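Local coordinates for SspB protein (PDB 6JUF) that probably acts as a metal-dependent DNA nuclease in the phosphorothioation-sensing SspABCD-SspE system that defends its bacterial host against phages, at residues H28-Q33 / E39-D44; D45-L50 / N55-M60; P129-A134 / T177-P182; G206-V211 / S217-T222. All blocks are in the same frame, centred on the assembly; numbering follows the deposited sequence.

Interaction 1: residues H28-Q33 / E39-D44; sequences HKAYMQ and EAFLAD
Ala30 CB meets the edge of the Phe41 ring close to its plane, 3.8 Å from Phe41 CZ, where residues 28-33, on helix 24-34, pack on the loop residues 39-44. The apolar part of the contact is carried by two pairs, Ala30 with Phe41 and Gln33 with Ala40. The phenyl group gets to the helix because Phe41 CG stands anti to the carbonyl carbon (chi1 -52°), carrying the ring back toward Ala30. Nearer the helix end, Gln33 CB and Ala40 CB pack methylene against methyl at 4.0 Å, and here the backbones come closest, with CA atoms of Gln33 and Ala40 6.2 Å apart.

The polar part runs through solvent. A water lies 2.9 Å from Gln33 OE1 and 2.8 Å from Ala40 O, placed to bridge the amide oxygen and the loop carbonyl. Within the loop, Glu39 O accepts from both Leu42 N and Ala43 N, which keeps the chain tightly turned.

Phe41 also touches Leu50 of helix 46-50, Arg61 of helix 57-66 and Ser85 of strand 83-87, while Ala30 packs on Ser64; the loop thus packs against helices 24-34, 46-50 and 57-66 and strand 83-87.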
loop_
_atom_site.group_PDB
_atom_site.type_symbol
_atom_site.label_atom_id
_atom_site.label_comp_id
_atom_site.label_asym_id
_atom_site.label_seq_id
_atom_site.Cartn_x
_atom_site.Cartn_y
_atom_site.Cartn_z
ATOM N N HIS B 28 7.133 -9.398 -0.476
ATOM C CA HIS B 28 8.071 -9.286 -1.613
ATOM C C HIS B 28 9.475 -9.788 -1.347
ATOM O O HIS B 28 9.995 -10.675 -2.079
ATOM C CB HIS B 28 8.095 -7.826 -2.087
ATOM C CG HIS B 28 9.108 -7.532 -3.161
ATOM N ND1 HIS B 28 8.906 -7.871 -4.462
ATOM C CD2 HIS B 28 10.330 -6.857 -3.105
ATOM C CE1 HIS B 28 9.982 -7.448 -5.207
ATOM N NE2 HIS B 28 10.848 -6.810 -4.382
ATOM N N LYS B 29 10.039 -9.258 -0.265
ATOM C CA LYS B 29 11.423 -9.687 0.126
ATOM C C LYS B 29 11.475 -11.133 0.592
ATOM O O LYS B 29 12.476 -11.786 0.308
ATOM C CB LYS B 29 11.991 -8.806 1.221
ATOM C CG LYS B 29 12.252 -7.416 0.700
ATOM C CD LYS B 29 13.004 -6.519 1.659
ATOM C CE LYS B 29 12.141 -6.029 2.799
ATOM N NZ LYS B 29 12.989 -5.721 3.979
ATOM N N ALA B 30 10.428 -11.640 1.264
ATOM C CA ALA B 30 10.391 -13.074 1.608
ATOM C C ALA B 30 10.476 -13.944 0.326
ATOM O O ALA B 30 11.284 -14.874 0.254
ATOM C CB ALA B 30 9.175 -13.406 2.473
ATOM N N TYR B 31 9.673 -13.607 -0.686
ATOM C CA TYR B 31 9.676 -14.351 -1.945
ATOM C C TYR B 31 11.062 -14.394 -2.560
ATOM O O TYR B 31 11.564 -15.422 -2.963
ATOM C CB TYR B 31 8.648 -13.782 -2.919
ATOM C CG TYR B 31 8.751 -14.502 -4.285
ATOM C CD1 TYR B 31 8.360 -15.798 -4.463
ATOM C CD2 TYR B 31 9.307 -13.817 -5.392
ATOM C CE1 TYR B 31 8.490 -16.468 -5.673
ATOM C CE2 TYR B 31 9.453 -14.506 -6.641
ATOM C CZ TYR B 31 9.021 -15.804 -6.773
ATOM O OH TYR B 31 9.136 -16.416 -7.978
ATOM N N MET B 32 11.668 -13.222 -2.629
ATOM C CA MET B 32 12.956 -13.046 -3.344
ATOM C C MET B 32 14.061 -13.866 -2.649
ATOM O O MET B 32 14.936 -14.461 -3.272
ATOM C CB MET B 32 13.376 -11.576 -3.461
ATOM C CG MET B 32 12.553 -10.675 -4.388
ATOM S SD MET B 32 12.245 -11.417 -6.016
ATOM C CE MET B 32 13.921 -11.351 -6.687
ATOM N N GLN B 33 14.008 -13.879 -1.325
ATOM C CA GLN B 33 14.985 -14.638 -0.505
ATOM C C GLN B 33 14.765 -16.163 -0.460
ATOM O O GLN B 33 15.714 -16.920 -0.673
ATOM C CB GLN B 33 14.956 -14.112 0.939
ATOM C CG GLN B 33 15.599 -12.767 1.183
ATOM C CD GLN B 33 17.071 -12.891 1.466
ATOM O OE1 GLN B 33 17.455 -13.337 2.545
ATOM N NE2 GLN B 33 17.895 -12.531 0.507
ATOM N N GLU B 39 16.703 -21.640 4.109
ATOM C CA GLU B 39 17.057 -21.215 5.475
ATOM C C GLU B 39 16.938 -19.710 5.621
ATOM O O GLU B 39 17.473 -19.128 6.563
ATOM C CB GLU B 39 18.459 -21.764 5.899
ATOM C CG GLU B 39 18.499 -23.296 5.779
ATOM C CD GLU B 39 19.843 -23.928 6.079
ATOM O OE1 GLU B 39 20.483 -24.504 5.164
ATOM O OE2 GLU B 39 20.233 -23.909 7.275
ATOM N N ALA B 40 16.197 -19.051 4.722
ATOM C CA ALA B 40 16.130 -17.591 4.767
ATOM C C ALA B 40 15.649 -16.980 6.105
ATOM O O ALA B 40 16.127 -15.900 6.497
ATOM C CB ALA B 40 15.244 -17.072 3.628
ATOM N N PHE B 41 14.756 -17.664 6.801
ATOM C CA PHE B 41 14.240 -17.164 8.090
ATOM C C PHE B 41 14.973 -17.741 9.291
ATOM O O PHE B 41 14.697 -17.332 10.431
ATOM C CB PHE B 41 12.737 -17.460 8.235
ATOM C CG PHE B 41 11.924 -17.001 7.070
ATOM C CD1 PHE B 41 11.701 -15.631 6.883
ATOM C CD2 PHE B 41 11.320 -17.912 6.206
ATOM C CE1 PHE B 41 10.969 -15.185 5.785
ATOM C CE2 PHE B 41 10.597 -17.477 5.101
ATOM C CZ PHE B 41 10.408 -16.115 4.911
ATOM N N LEU B 42 15.968 -18.587 9.055
ATOM C CA LEU B 42 16.667 -19.258 10.174
ATOM C C LEU B 42 18.104 -18.808 10.272
ATOM O O LEU B 42 18.747 -18.999 11.325
ATOM C CB LEU B 42 16.633 -20.755 9.911
ATOM C CG LEU B 42 15.230 -21.349 10.004
ATOM C CD1 LEU B 42 15.351 -22.750 9.443
ATOM C CD2 LEU B 42 14.654 -21.343 11.401
ATOM N N ALA B 43 18.625 -18.249 9.169
ATOM C CA ALA B 43 20.031 -17.840 9.117
ATOM C C ALA B 43 20.407 -16.858 10.230
ATOM O O ALA B 43 19.574 -16.069 10.695
ATOM C CB ALA B 43 20.357 -17.241 7.749
ATOM N N ASP B 44 21.655 -16.929 10.700
ATOM C CA ASP B 44 22.125 -15.987 11.684
ATOM C C ASP B 44 21.987 -14.525 11.248
ATOM O O ASP B 44 21.612 -13.673 12.055
ATOM C CB ASP B 44 23.597 -16.215 12.018
ATOM C CG ASP B 44 23.845 -17.504 12.710
ATOM O OD1 ASP B 44 22.894 -18.159 13.214
ATOM O OD2 ASP B 44 25.050 -17.866 12.735
HETATM O O HOH W 1 18.096 -14.409 5.196
#

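Interaction 2: residues D45-L50 / N55-M60; sequences DAPVQL and NMVYAM
Val57, at the start of helix 57-66, is the bump of this contact, and the hollow that takes it is formed by Ala46, Pro47 and Leu50 of the short helix 46-50. Its two methyls divide the work. Val57 CG2 lies 4.1 Å from Pro47 CG, against the rim of the pyrrolidine ring. Val57 CG1, anti to the backbone N (chi1 176°), turns to the other branch of the hollow, 4.0 Å from Leu50 CD1 and 4.3 Å from Ala46 CB. The alanine methyl is thus a looser third contact of Val57, and Leu50 and Val57 meet at about a right angle.

One helical turn on, Met60 fills the next position. Its chain is extended, with CG anti to the backbone N (chi1 -180°), and this carries the sulfur alongside Leu50: Met60 SD is 3.8 Å from Leu50 CB and 3.9 Å from Leu50 CD1. Met60 CE continues past it to within 4.1 Å of Leu50 CB. Leu50 is therefore touched by both Val57 and Met60, three residues apart on the facing helix.

Val57 also touches Val52 in the connecting loop, and its side chain is about 8 Å from that of Glu18, which binds magnesium in another structure of this protein but carries none here. The whole is an alpha-alpha hairpin-like packing, two consecutive helices joined by a short loop and held together by apolar side chains.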
loop_
_atom_site.group_PDB
_atom_site.type_symbol
_atom_site.label_atom_id
_atom_site.label_comp_id
_atom_site.label_asym_id
_atom_site.label_seq_id
_atom_site.Cartn_x
_atom_site.Cartn_y
_atom_site.Cartn_z
ATOM N N ASP B 45 22.240 -14.256 9.975
ATOM C CA ASP B 45 22.114 -12.911 9.380
ATOM C C ASP B 45 20.727 -12.637 8.817
ATOM O O ASP B 45 20.592 -11.691 8.051
ATOM C CB ASP B 45 23.108 -12.750 8.216
ATOM C CG ASP B 45 24.537 -13.037 8.620
ATOM O OD1 ASP B 45 25.181 -13.978 8.094
ATOM O OD2 ASP B 45 25.017 -12.313 9.479
ATOM N N ALA B 46 19.706 -13.420 9.176
ATOM C CA ALA B 46 18.354 -13.183 8.620
ATOM C C ALA B 46 17.884 -11.725 8.740
ATOM O O ALA B 46 17.356 -11.189 7.763
ATOM C CB ALA B 46 17.313 -14.145 9.200
ATOM N N PRO B 47 18.064 -11.063 9.907
ATOM C CA PRO B 47 17.576 -9.687 9.958
ATOM C C PRO B 47 18.156 -8.750 8.888
ATOM O O PRO B 47 17.397 -8.056 8.209
ATOM C CB PRO B 47 17.920 -9.226 11.368
ATOM C CG PRO B 47 18.013 -10.483 12.184
ATOM C CD PRO B 47 18.554 -11.530 11.229
ATOM N N VAL B 48 19.473 -8.759 8.723
ATOM C CA VAL B 48 20.103 -7.958 7.701
ATOM C C VAL B 48 19.699 -8.404 6.308
ATOM O O VAL B 48 19.483 -7.557 5.452
ATOM C CB VAL B 48 21.651 -7.987 7.896
ATOM C CG1 VAL B 48 22.385 -7.512 6.650
ATOM C CG2 VAL B 48 21.969 -7.099 9.097
ATOM N N GLN B 49 19.614 -9.708 6.072
ATOM C CA GLN B 49 19.393 -10.232 4.728
ATOM C C GLN B 49 17.959 -9.953 4.312
ATOM O O GLN B 49 17.718 -9.649 3.148
ATOM C CB GLN B 49 19.879 -11.675 4.608
ATOM C CG GLN B 49 21.398 -11.597 4.607
ATOM C CD GLN B 49 22.147 -12.903 4.706
ATOM O OE1 GLN B 49 21.569 -13.939 4.964
ATOM N NE2 GLN B 49 23.452 -12.840 4.534
ATOM N N LEU B 50 17.023 -10.064 5.247
ATOM C CA LEU B 50 15.595 -9.855 4.957
ATOM C C LEU B 50 15.269 -8.358 5.080
ATOM O O LEU B 50 14.180 -7.905 4.702
ATOM C CB LEU B 50 14.686 -10.647 5.924
ATOM C CG LEU B 50 14.811 -12.174 5.937
ATOM C CD1 LEU B 50 14.220 -12.756 7.207
ATOM C CD2 LEU B 50 14.215 -12.768 4.696
ATOM N N ASN B 55 12.916 -8.786 15.894
ATOM C CA ASN B 55 11.595 -9.217 16.395
ATOM C C ASN B 55 10.580 -9.325 15.265
ATOM O O ASN B 55 9.455 -9.704 15.515
ATOM C CB ASN B 55 11.079 -8.284 17.490
ATOM C CG ASN B 55 10.905 -6.881 17.012
ATOM O OD1 ASN B 55 11.645 -6.417 16.138
ATOM N ND2 ASN B 55 9.926 -6.190 17.546
ATOM N N MET B 56 11.009 -9.021 14.036
ATOM C CA MET B 56 10.105 -9.119 12.851
ATOM C C MET B 56 10.312 -10.365 11.971
ATOM O O MET B 56 9.458 -10.701 11.128
ATOM C CB MET B 56 10.223 -7.856 11.993
ATOM C CG MET B 56 9.811 -6.612 12.712
ATOM S SD MET B 56 10.404 -5.228 11.704
ATOM C CE MET B 56 10.118 -3.925 12.891
ATOM N N VAL B 57 11.408 -11.110 12.220
ATOM C CA VAL B 57 11.714 -12.259 11.355
ATOM C C VAL B 57 10.590 -13.301 11.324
ATOM O O VAL B 57 10.172 -13.764 10.268
ATOM C CB VAL B 57 13.081 -12.880 11.677
ATOM C CG1 VAL B 57 13.323 -14.131 10.818
ATOM C CG2 VAL B 57 14.234 -11.842 11.538
ATOM N N TYR B 58 10.152 -13.709 12.499
ATOM C CA TYR B 58 9.120 -14.719 12.569
ATOM C C TYR B 58 7.784 -14.261 11.960
ATOM O O TYR B 58 7.140 -15.010 11.243
ATOM C CB TYR B 58 8.939 -15.248 14.001
ATOM C CG TYR B 58 8.398 -16.619 13.920
ATOM C CD1 TYR B 58 9.273 -17.675 13.943
ATOM C CD2 TYR B 58 7.006 -16.862 13.783
ATOM C CE1 TYR B 58 8.843 -18.934 13.825
ATOM C CE2 TYR B 58 6.544 -18.183 13.659
ATOM C CZ TYR B 58 7.500 -19.189 13.690
ATOM O OH TYR B 58 7.092 -20.497 13.632
ATOM N N ALA B 59 7.401 -13.027 12.262
ATOM C CA ALA B 59 6.157 -12.483 11.688
ATOM C C ALA B 59 6.222 -12.511 10.158
ATOM O O ALA B 59 5.269 -12.871 9.489
ATOM C CB ALA B 59 5.894 -11.079 12.210
ATOM N N MET B 60 7.373 -12.147 9.606
ATOM C CA MET B 60 7.548 -12.176 8.139
ATOM C C MET B 60 7.407 -13.615 7.580
ATOM O O MET B 60 6.710 -13.838 6.588
ATOM C CB MET B 60 8.918 -11.589 7.788
ATOM C CG MET B 60 9.235 -11.548 6.292
ATOM S SD MET B 60 10.916 -10.982 6.074
ATOM C CE MET B 60 10.846 -10.172 4.483
#

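Interaction 3: residues P129-A134 / T177-P182; sequences PSWYVA and TKMYVP
The indole of Trp131 and the phenol of Tyr180 approach by their edges, with neither ring stacked on the other; the planes are 62° apart and the centroids of the five-membered ring and the phenol 5.8 Å apart. At the indole edge lie two partners near its plane, Met179 SD and Tyr180 OH, the latter 3.4 Å from Trp131 CD1. Met179 SD, 4.5 Å from the centroid of the five-membered ring of Trp131, makes a Met-aromatic contact between two helices distant in the chain, 129-137 and 166-180. The tyrosine ring in turn receives the pyrrole side of Trp131 at its edge, and Met179 CG lies over the centre of one of its faces, 3.8 Å above the plane. Side chains alone make the join: the nearest CA atoms, of Trp131 and Thr177, are 10.4 Å apart.

Reaching so far depends on the torsions. Met179 is extended throughout, with CG anti to the backbone N (chi1 174°), which sends the sulfur out to the indole. Tyr180 leaves its backbone the other way, CG anti to the carbonyl carbon, and brings its hydroxyl to the same rim of the indole.

Other residues also pack here. Leu117 of helix 107-118 touches all three residues, Phe135 meets the Tyr180 ring edge-to-face, and His17 meets the Trp131 ring. The Trp131 side chain is about 11 Å from that of Glu18, so this is packing near the magnesium site rather than in it.

The polar indole N-H is turned to sulfur: Trp131 NE1 gives a weak hydrogen bond to Met179 SD at 3.4 Å, bent to 149° at the hydrogen.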
loop_
_atom_site.group_PDB
_atom_site.type_symbol
_atom_site.label_atom_id
_atom_site.label_comp_id
_atom_site.label_asym_id
_atom_site.label_seq_id
_atom_site.Cartn_x
_atom_site.Cartn_y
_atom_site.Cartn_z
ATOM N N PRO B 129 -6.575 -19.142 12.238
ATOM C CA PRO B 129 -7.904 -19.535 12.788
ATOM C C PRO B 129 -8.756 -18.365 13.245
ATOM O O PRO B 129 -9.977 -18.399 13.121
ATOM C CB PRO B 129 -7.538 -20.501 13.933
ATOM C CG PRO B 129 -6.022 -20.279 14.178
ATOM C CD PRO B 129 -5.463 -19.951 12.800
ATOM N N SER B 130 -8.125 -17.359 13.837
ATOM C CA SER B 130 -8.885 -16.190 14.351
ATOM C C SER B 130 -9.591 -15.463 13.234
ATOM O O SER B 130 -10.757 -15.030 13.378
ATOM C CB SER B 130 -8.031 -15.241 15.191
ATOM O OG SER B 130 -7.716 -15.865 16.422
ATOM N N TRP B 131 -8.883 -15.325 12.118
ATOM C CA TRP B 131 -9.518 -14.736 10.909
ATOM C C TRP B 131 -10.647 -15.583 10.386
ATOM O O TRP B 131 -11.708 -15.057 9.993
ATOM C CB TRP B 131 -8.473 -14.618 9.786
ATOM C CG TRP B 131 -7.599 -13.359 9.874
ATOM C CD1 TRP B 131 -7.622 -12.308 8.992
ATOM C CD2 TRP B 131 -6.510 -13.067 10.822
ATOM N NE1 TRP B 131 -6.640 -11.371 9.299
ATOM C CE2 TRP B 131 -5.956 -11.779 10.428
ATOM C CE3 TRP B 131 -5.941 -13.740 11.931
ATOM C CZ2 TRP B 131 -4.899 -11.180 11.126
ATOM C CZ3 TRP B 131 -4.908 -13.130 12.636
ATOM C CH2 TRP B 131 -4.403 -11.874 12.272
ATOM N N TYR B 132 -10.422 -16.889 10.330
ATOM C CA TYR B 132 -11.479 -17.830 9.908
ATOM C C TYR B 132 -12.744 -17.709 10.808
ATOM O O TYR B 132 -13.847 -17.591 10.307
ATOM C CB TYR B 132 -10.957 -19.291 9.839
ATOM C CG TYR B 132 -12.000 -20.161 9.177
ATOM C CD1 TYR B 132 -13.021 -20.769 9.931
ATOM C CD2 TYR B 132 -11.942 -20.417 7.799
ATOM C CE1 TYR B 132 -13.976 -21.565 9.306
ATOM C CE2 TYR B 132 -12.917 -21.191 7.171
ATOM C CZ TYR B 132 -13.927 -21.732 7.924
ATOM O OH TYR B 132 -14.864 -22.502 7.313
ATOM N N VAL B 133 -12.588 -17.666 12.130
ATOM C CA VAL B 133 -13.762 -17.453 13.009
ATOM C C VAL B 133 -14.418 -16.111 12.665
ATOM O O VAL B 133 -15.631 -16.028 12.502
ATOM C CB VAL B 133 -13.358 -17.451 14.512
ATOM C CG1 VAL B 133 -14.619 -17.130 15.375
ATOM C CG2 VAL B 133 -12.812 -18.825 14.904
ATOM N N ALA B 134 -13.607 -15.028 12.585
ATOM C CA ALA B 134 -14.147 -13.657 12.434
ATOM C C ALA B 134 -14.989 -13.559 11.169
ATOM O O ALA B 134 -16.070 -13.007 11.176
ATOM C CB ALA B 134 -13.038 -12.573 12.425
ATOM N N THR B 177 -7.967 -6.046 13.247
ATOM C CA THR B 177 -8.419 -4.644 13.153
ATOM C C THR B 177 -7.395 -3.782 12.396
ATOM O O THR B 177 -7.772 -3.070 11.467
ATOM C CB THR B 177 -8.600 -4.057 14.562
ATOM O OG1 THR B 177 -9.418 -4.963 15.326
ATOM C CG2 THR B 177 -9.314 -2.721 14.521
ATOM N N LYS B 178 -6.113 -3.883 12.749
ATOM C CA LYS B 178 -5.060 -3.116 12.075
ATOM C C LYS B 178 -4.955 -3.463 10.583
ATOM O O LYS B 178 -4.590 -2.588 9.777
ATOM C CB LYS B 178 -3.666 -3.394 12.755
ATOM C CG LYS B 178 -3.563 -2.675 14.083
ATOM C CD LYS B 178 -2.136 -2.637 14.599
ATOM C CE LYS B 178 -1.806 -3.867 15.361
ATOM N NZ LYS B 178 -0.376 -3.745 15.729
ATOM N N MET B 179 -5.297 -4.699 10.221
ATOM C CA MET B 179 -5.149 -5.167 8.845
ATOM C C MET B 179 -6.267 -4.573 7.966
ATOM O O MET B 179 -6.050 -4.283 6.774
ATOM C CB MET B 179 -5.225 -6.712 8.807
ATOM C CG MET B 179 -5.228 -7.305 7.371
ATOM S SD MET B 179 -4.829 -9.074 7.537
ATOM C CE MET B 179 -4.999 -9.521 5.819
ATOM N N TYR B 180 -7.488 -4.475 8.519
ATOM C CA TYR B 180 -8.640 -4.135 7.672
ATOM C C TYR B 180 -9.286 -2.749 7.831
ATOM O O TYR B 180 -10.040 -2.337 6.940
ATOM C CB TYR B 180 -9.771 -5.186 7.834
ATOM C CG TYR B 180 -9.378 -6.592 7.395
ATOM C CD1 TYR B 180 -9.260 -6.902 6.007
ATOM C CD2 TYR B 180 -9.100 -7.596 8.312
ATOM C CE1 TYR B 180 -8.852 -8.192 5.604
ATOM C CE2 TYR B 180 -8.703 -8.853 7.904
ATOM C CZ TYR B 180 -8.596 -9.168 6.564
ATOM O OH TYR B 180 -8.233 -10.438 6.196
ATOM N N VAL B 181 -9.106 -2.061 8.967
ATOM C CA VAL B 181 -9.794 -0.792 9.215
ATOM C C VAL B 181 -8.918 0.398 8.757
ATOM O O VAL B 181 -7.685 0.287 8.648
ATOM C CB VAL B 181 -10.215 -0.580 10.717
ATOM C CG1 VAL B 181 -10.974 -1.791 11.225
ATOM C CG2 VAL B 181 -9.023 -0.231 11.603
ATOM N N PRO B 182 -9.567 1.535 8.443
ATOM C CA PRO B 182 -8.763 2.694 8.015
ATOM C C PRO B 182 -7.770 3.119 9.072
ATOM O O PRO B 182 -8.051 3.000 10.278
ATOM C CB PRO B 182 -9.811 3.802 7.763
ATOM C CG PRO B 182 -11.105 3.026 7.484
ATOM C CD PRO B 182 -11.022 1.774 8.349
#

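Interaction 4: residues G206-V211 / S217-T222; sequences GLMEQV and SEWEFT
Trp219 and Met208, two of the residues most covered here, lie on the same face of the strand pair, diagonal to each other. Met208 CE reaches Trp219 CB at 3.7 Å, because the methionine is extended with CG anti to the backbone N (chi1 -161°). Farther back along that chain, Met208 SD lies 3.8 Å from Phe221 CE1, an oblique Met-aromatic contact. The Gln210 side chain lies against Trp219 too, its CB 3.6 Å from Trp219 CZ3.

These contacts rest on an antiparallel beta hairpin, strands 208-211 and 218-221, whose directions differ by 148°. Met208 with Phe221 and Gln210 with Trp219 are non-hydrogen-bonded pairs. Between them Glu209 and Glu220 form a hydrogen-bonded pair, with Glu209 N to Glu220 O and Glu220 N to Glu209 O both 2.9 Å. Strand 142-144 extends the sheet beyond 218-221, and Thr177 of helix 166-180 touches both Met208 and Trp219.

Val211, as heavily covered as Met208, packs on the opposite face, with Val211 CG1 3.8 Å from Glu218 CB. The Glu218 carboxylate forms a salt bridge with Arg142. At the far end of the pair, Thr222 N donates to Leu207 O, approaching from above the carbonyl plane. Thr222 OG1 adds a bond of 2.7 Å to Gly206 O, in the carbonyl plane and on a lone pair.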
loop_
_atom_site.group_PDB
_atom_site.type_symbol
_atom_site.label_atom_id
_atom_site.label_comp_id
_atom_site.label_asym_id
_atom_site.label_seq_id
_atom_site.Cartn_x
_atom_site.Cartn_y
_atom_site.Cartn_z
ATOM N N GLY B 206 -11.720 -1.995 2.246
ATOM C CA GLY B 206 -12.908 -1.438 2.930
ATOM C C GLY B 206 -13.799 -2.471 3.633
ATOM O O GLY B 206 -15.029 -2.301 3.672
ATOM N N LEU B 207 -13.205 -3.544 4.153
ATOM C CA LEU B 207 -14.000 -4.655 4.790
ATOM C C LEU B 207 -14.435 -4.382 6.203
ATOM O O LEU B 207 -15.300 -5.066 6.683
ATOM C CB LEU B 207 -13.200 -5.978 4.760
ATOM C CG LEU B 207 -13.251 -6.708 3.412
ATOM C CD1 LEU B 207 -12.103 -7.734 3.371
ATOM C CD2 LEU B 207 -14.628 -7.369 3.256
ATOM N N MET B 208 -13.752 -3.477 6.941
ATOM C CA MET B 208 -14.066 -3.353 8.383
ATOM C C MET B 208 -14.035 -1.867 8.698
ATOM O O MET B 208 -13.226 -1.101 8.120
ATOM C CB MET B 208 -13.027 -4.087 9.243
ATOM C CG MET B 208 -13.465 -4.412 10.669
ATOM S SD MET B 208 -12.128 -5.317 11.456
ATOM C CE MET B 208 -12.370 -4.814 13.189
ATOM N N GLU B 209 -14.891 -1.433 9.609
ATOM C CA GLU B 209 -14.961 -0.027 9.965
ATOM C C GLU B 209 -15.278 0.118 11.452
ATOM O O GLU B 209 -15.844 -0.775 12.091
ATOM C CB GLU B 209 -16.021 0.689 9.080
ATOM C CG GLU B 209 -16.256 2.189 9.326
ATOM C CD GLU B 209 -14.978 3.039 9.153
ATOM O OE1 GLU B 209 -14.067 2.983 9.984
ATOM O OE2 GLU B 209 -14.925 3.810 8.156
ATOM N N GLN B 210 -14.857 1.267 11.986
ATOM C CA GLN B 210 -15.203 1.674 13.323
ATOM C C GLN B 210 -16.650 2.146 13.364
ATOM O O GLN B 210 -17.109 2.848 12.444
ATOM C CB GLN B 210 -14.233 2.822 13.683
ATOM C CG GLN B 210 -14.712 3.645 14.835
ATOM C CD GLN B 210 -14.855 2.877 16.107
ATOM O OE1 GLN B 210 -15.780 3.162 16.879
ATOM N NE2 GLN B 210 -13.943 1.939 16.380
ATOM N N VAL B 211 -17.380 1.815 14.427
ATOM C CA VAL B 211 -18.738 2.308 14.460
ATOM C C VAL B 211 -19.048 3.092 15.753
ATOM O O VAL B 211 -18.525 2.787 16.825
ATOM C CB VAL B 211 -19.746 1.264 13.958
ATOM C CG1 VAL B 211 -19.872 0.119 14.945
ATOM C CG2 VAL B 211 -21.083 1.924 13.653
ATOM N N SER B 217 -15.799 1.907 21.956
ATOM C CA SER B 217 -15.337 0.564 21.584
ATOM C C SER B 217 -15.842 -0.302 20.393
ATOM O O SER B 217 -15.511 -1.491 20.415
ATOM C CB SER B 217 -15.473 -0.311 22.833
ATOM O OG SER B 217 -16.754 -0.134 23.401
ATOM N N GLU B 218 -16.578 0.190 19.383
ATOM C CA GLU B 218 -17.230 -0.798 18.465
ATOM C C GLU B 218 -16.776 -0.860 16.990
ATOM O O GLU B 218 -16.376 0.147 16.436
ATOM C CB GLU B 218 -18.749 -0.645 18.492
ATOM C CG GLU B 218 -19.438 -0.911 19.811
ATOM C CD GLU B 218 -20.928 -0.861 19.633
ATOM O OE1 GLU B 218 -21.472 0.195 19.985
ATOM O OE2 GLU B 218 -21.538 -1.843 19.118
ATOM N N TRP B 219 -16.864 -2.026 16.346
ATOM C CA TRP B 219 -16.404 -2.216 14.961
ATOM C C TRP B 219 -17.383 -3.106 14.235
ATOM O O TRP B 219 -18.213 -3.792 14.834
ATOM C CB TRP B 219 -15.081 -2.939 14.892
ATOM C CG TRP B 219 -14.065 -2.304 15.788
ATOM C CD1 TRP B 219 -13.848 -2.533 17.132
ATOM C CD2 TRP B 219 -13.089 -1.293 15.396
ATOM N NE1 TRP B 219 -12.813 -1.752 17.591
ATOM C CE2 TRP B 219 -12.312 -0.991 16.587
ATOM C CE3 TRP B 219 -12.801 -0.643 14.213
ATOM C CZ2 TRP B 219 -11.286 -0.041 16.582
ATOM C CZ3 TRP B 219 -11.757 0.324 14.188
ATOM C CH2 TRP B 219 -11.006 0.599 15.357
ATOM N N GLU B 220 -17.312 -3.086 12.901
ATOM C CA GLU B 220 -18.160 -3.993 12.137
ATOM C C GLU B 220 -17.561 -4.337 10.790
ATOM O O GLU B 220 -16.849 -3.512 10.189
ATOM C CB GLU B 220 -19.559 -3.433 11.965
ATOM C CG GLU B 220 -19.656 -2.198 11.100
ATOM C CD GLU B 220 -21.074 -1.670 11.039
ATOM O OE1 GLU B 220 -21.241 -0.677 10.366
ATOM O OE2 GLU B 220 -22.007 -2.210 11.674
ATOM N N PHE B 221 -17.858 -5.551 10.325
ATOM C CA PHE B 221 -17.596 -5.879 8.943
ATOM C C PHE B 221 -18.621 -5.090 8.127
ATOM O O PHE B 221 -19.784 -4.945 8.510
ATOM C CB PHE B 221 -17.527 -7.417 8.683
ATOM C CG PHE B 221 -16.354 -8.074 9.358
ATOM C CD1 PHE B 221 -15.038 -7.653 9.043
ATOM C CD2 PHE B 221 -16.528 -9.038 10.355
ATOM C CE1 PHE B 221 -13.936 -8.207 9.693
ATOM C CE2 PHE B 221 -15.426 -9.627 10.970
ATOM C CZ PHE B 221 -14.130 -9.194 10.646
ATOM N N THR B 222 -18.190 -4.548 7.003
ATOM C CA THR B 222 -19.045 -3.685 6.188
ATOM C C THR B 222 -19.927 -4.501 5.245
ATOM O O THR B 222 -19.709 -5.683 5.041
ATOM C CB THR B 222 -18.224 -2.707 5.343
ATOM O OG1 THR B 222 -17.378 -3.473 4.476
ATOM C CG2 THR B 222 -17.357 -1.798 6.228
#

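The four contacts fall into two pairs. Interactions 1 and 2 have centres about 7 Å apart and are joined directly: Lys29 NZ lies 2.6 Å from Leu50 O, a probable hydrogen bond, and Phe41 O packs on Val57 CG1 at 3.5 Å. Interactions 3 and 4, centres about 10 Å apart, touch where Thr177 OG1 meets Met208 CE at 3.6 Å and Ala134 O meets Phe221 CE2 at 3.4 Å. Between the pairs the nearest atoms are about 10 Å apart, for interactions 2 and 3. Glu18, the magnesium ligand without its ion here, relates to both groups: its side chain is about 8, 11 and 12 Å from those of Val57, Trp131 and Phe41, whereas interaction 4 is remote from it.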